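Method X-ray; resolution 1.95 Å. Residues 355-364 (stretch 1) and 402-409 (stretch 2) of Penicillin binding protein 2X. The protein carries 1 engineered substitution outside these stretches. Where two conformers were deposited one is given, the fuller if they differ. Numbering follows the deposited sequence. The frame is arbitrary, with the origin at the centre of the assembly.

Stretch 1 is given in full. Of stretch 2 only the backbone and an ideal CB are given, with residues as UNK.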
# COMPACT_ATOMS: atom_id res chain seq x y z
N SER A 355 -25.83 -14.83 10.20
CA SER A 355 -26.23 -16.21 10.03
C SER A 355 -25.64 -16.82 8.75
O SER A 355 -26.00 -16.41 7.65
CB SER A 355 -27.76 -16.31 9.96
OG SER A 355 -28.19 -17.63 9.63
N ASN A 356 -24.72 -17.78 8.91
CA ASN A 356 -24.15 -18.51 7.77
C ASN A 356 -25.22 -19.26 6.97
O ASN A 356 -25.13 -19.36 5.74
CB ASN A 356 -23.12 -19.54 8.23
CG ASN A 356 -21.82 -18.93 8.69
OD1 ASN A 356 -21.55 -17.74 8.50
ND2 ASN A 356 -20.99 -19.76 9.28
N VAL A 357 -26.21 -19.79 7.68
CA VAL A 357 -27.31 -20.53 7.05
C VAL A 357 -28.13 -19.62 6.14
O VAL A 357 -28.41 -19.96 4.98
CB VAL A 357 -28.22 -21.18 8.11
CG1 VAL A 357 -29.46 -21.79 7.48
CG2 VAL A 357 -27.46 -22.23 8.92
N GLY A 358 -28.51 -18.46 6.67
CA GLY A 358 -29.29 -17.49 5.92
C GLY A 358 -28.55 -17.03 4.67
O GLY A 358 -29.14 -16.91 3.60
N MET A 359 -27.25 -16.82 4.81
CA MET A 359 -26.46 -16.36 3.67
C MET A 359 -26.27 -17.49 2.66
O MET A 359 -26.40 -17.28 1.46
CB MET A 359 -25.13 -15.77 4.13
CG MET A 359 -25.24 -14.50 4.97
SD MET A 359 -26.42 -13.22 4.45
CE MET A 359 -27.93 -13.68 5.26
N THR A 360 -26.02 -18.70 3.14
CA THR A 360 -25.91 -19.84 2.25
C THR A 360 -27.22 -20.03 1.46
O THR A 360 -27.18 -20.31 0.27
CB THR A 360 -25.55 -21.10 3.03
OG1 THR A 360 -24.30 -20.88 3.70
CG2 THR A 360 -25.43 -22.31 2.09
N MET A 361 -28.36 -19.85 2.12
CA MET A 361 -29.65 -19.93 1.42
C MET A 361 -29.74 -18.89 0.30
O MET A 361 -30.23 -19.20 -0.79
CB MET A 361 -30.82 -19.79 2.40
CG MET A 361 -31.08 -21.03 3.23
SD MET A 361 -32.22 -20.75 4.60
CE MET A 361 -32.57 -22.43 5.12
N LEU A 362 -29.26 -17.67 0.56
CA LEU A 362 -29.27 -16.61 -0.46
C LEU A 362 -28.38 -17.00 -1.65
O LEU A 362 -28.74 -16.76 -2.80
CB LEU A 362 -28.83 -15.25 0.12
CG LEU A 362 -29.81 -14.56 1.08
CD1 LEU A 362 -29.23 -13.26 1.61
CD2 LEU A 362 -31.15 -14.33 0.39
N GLU A 363 -27.23 -17.61 -1.34
CA GLU A 363 -26.29 -18.10 -2.36
C GLU A 363 -26.94 -19.17 -3.25
O GLU A 363 -26.77 -19.14 -4.46
CB GLU A 363 -25.02 -18.66 -1.72
CG GLU A 363 -23.88 -18.98 -2.68
CD GLU A 363 -24.03 -20.29 -3.46
OE1 GLU A 363 -24.55 -21.27 -2.92
OE2 GLU A 363 -23.59 -20.33 -4.62
N GLN A 364 -27.67 -20.09 -2.63
CA GLN A 364 -28.36 -21.16 -3.36
C GLN A 364 -29.51 -20.62 -4.22
O GLN A 364 -29.78 -21.14 -5.29
CB GLN A 364 -28.88 -22.23 -2.40
CG GLN A 364 -27.79 -23.03 -1.70
CD GLN A 364 -28.34 -24.10 -0.77
OE1 GLN A 364 -29.55 -24.31 -0.66
NE2 GLN A 364 -27.44 -24.80 -0.09
N UNK A 402 -16.88 -25.06 -1.90
CA UNK A 402 -16.21 -23.78 -1.65
C UNK A 402 -17.07 -22.59 -2.10
O UNK A 402 -17.08 -21.57 -1.44
CB UNK A 402 -14.86 -23.75 -2.37
N UNK A 403 -17.75 -22.71 -3.24
CA UNK A 403 -18.60 -21.62 -3.74
C UNK A 403 -19.70 -21.28 -2.72
O UNK A 403 -19.96 -20.11 -2.47
CB UNK A 403 -19.22 -22.00 -5.08
N UNK A 404 -20.30 -22.30 -2.11
CA UNK A 404 -21.32 -22.07 -1.07
C UNK A 404 -20.68 -21.43 0.17
O UNK A 404 -21.20 -20.47 0.73
CB UNK A 404 -22.01 -23.38 -0.69
N UNK A 405 -19.56 -21.98 0.61
CA UNK A 405 -18.87 -21.46 1.80
C UNK A 405 -18.40 -20.03 1.60
O UNK A 405 -18.38 -19.27 2.56
CB UNK A 405 -17.67 -22.35 2.15
N UNK A 406 -18.01 -19.69 0.37
CA UNK A 406 -17.54 -18.34 0.07
C UNK A 406 -18.59 -17.27 0.38
O UNK A 406 -18.22 -16.10 0.58
CB UNK A 406 -17.13 -18.25 -1.40
N UNK A 407 -19.87 -17.68 0.46
CA UNK A 407 -20.97 -16.76 0.78
C UNK A 407 -20.81 -16.17 2.19
O UNK A 407 -21.36 -15.10 2.47
CB UNK A 407 -22.31 -17.48 0.66
N UNK A 408 -20.08 -16.86 3.06
CA UNK A 408 -19.73 -16.34 4.39
C UNK A 408 -18.20 -16.22 4.54
O UNK A 408 -17.67 -16.18 5.63
CB UNK A 408 -20.30 -17.25 5.48
N UNK A 409 -17.51 -16.15 3.41
CA UNK A 409 -16.07 -15.92 3.40
C UNK A 409 -15.15 -17.03 3.85
O UNK A 409 -14.08 -16.75 4.39
CB UNK A 409 -15.78 -14.70 4.28

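Position 402 lies in a helix that begins earlier in the chain. Its ideal CB has nothing of stretch 1 within 5.5 Å, so stretch 1 sets no preference. The residue is Asn 402, and its side chain makes no contact across.

Position 403 points sideways. Its ideal CB is 4.7 Å from Glu 363 OE2. A polar or basic side chain could answer the carboxylate, and an aliphatic one could pass beside it. The residue is Ile 403. Its CG2 packs 3.6 Å from Glu 363 OE2, while the end of the chain leads away.

Position 404 is tighter. The ideal CB is 4.0 Å from Glu 363 OE1 and 4.5 Å from Thr 360 CG2. A small residue fits this spacing easily; Ala, Ser or Gly would be reasonable. The residue is Ala 404. Its methyl lies beside both side chains, with Ala 404 CB 4.0 Å from Glu 363 OE1.

Position 405 points away from stretch 1, and many side chains would do. It is Gln 405.

Position 406 points sideways, with no atom of stretch 1 near its ideal CB. The choice is open from this side. It is Ser 406, whose OG turns back to its own backbone and donates to Ile 403 O at 2.5 Å.

Position 407 points toward the helix of stretch 1. The ideal CB is 3.8 Å from Glu 363 CB, 4.2 Å from Met 359 O and 4.6 Å from Thr 360 CA. So close an approach favours a small side chain, such as Ala, Ser or Cys. It is Ser 407. OG donates to Ala 404 O at 2.7 Å, and its 3.7 Å separation from Thr 360 OG1 is not a hydrogen bond. Thr 360 OG1 instead donates to Asn 356 O at 2.7 Å.

Position 408 also points toward stretch 1. Its ideal CB is 3.3 Å from Asn 356 OD1, and the side chain of Asn 356 offers a surface to pack on. A flat ring would suit; a longer aliphatic chain might also. It is Phe 408. Asn 356 CB sits over the ring face in a CH-pi contact, 4.0 Å from the ring centroid. Thr 360 OG1 meets the ring edge, 3.3 Å from Phe 408 CE1.

Position 409 has phi 72° and psi 31°. Positive phi favours glycine, though Asn or Asp can adopt it. It is Gly 409, and it does not touch stretch 1.

Stretch 2, residues 402-409: NIAQSSFG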
# COMPACT_ATOMS: atom_id res chain seq x y z
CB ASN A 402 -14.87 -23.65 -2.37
CG ASN A 402 -13.83 -24.62 -1.86
OD1 ASN A 402 -13.93 -25.80 -2.09
ND2 ASN A 402 -12.79 -24.09 -1.23
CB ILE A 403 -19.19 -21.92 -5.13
CG1 ILE A 403 -18.08 -22.00 -6.18
CG2 ILE A 403 -20.17 -20.82 -5.55
CD1 ILE A 403 -18.56 -22.46 -7.54
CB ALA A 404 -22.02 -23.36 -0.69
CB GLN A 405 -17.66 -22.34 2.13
CG GLN A 405 -18.01 -23.72 2.68
CD GLN A 405 -16.80 -24.64 2.76
OE1 GLN A 405 -15.86 -24.55 1.95
NE2 GLN A 405 -16.83 -25.55 3.72
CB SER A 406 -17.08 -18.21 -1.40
OG SER A 406 -18.18 -18.30 -2.29
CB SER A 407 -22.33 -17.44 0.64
OG SER A 407 -22.56 -18.37 1.69
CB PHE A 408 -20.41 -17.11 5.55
CG PHE A 408 -20.28 -18.60 5.48
CD1 PHE A 408 -21.23 -19.35 4.78
CD2 PHE A 408 -19.27 -19.27 6.16
CE1 PHE A 408 -21.14 -20.73 4.73
CE2 PHE A 408 -19.19 -20.66 6.12
CZ PHE A 408 -20.11 -21.39 5.39
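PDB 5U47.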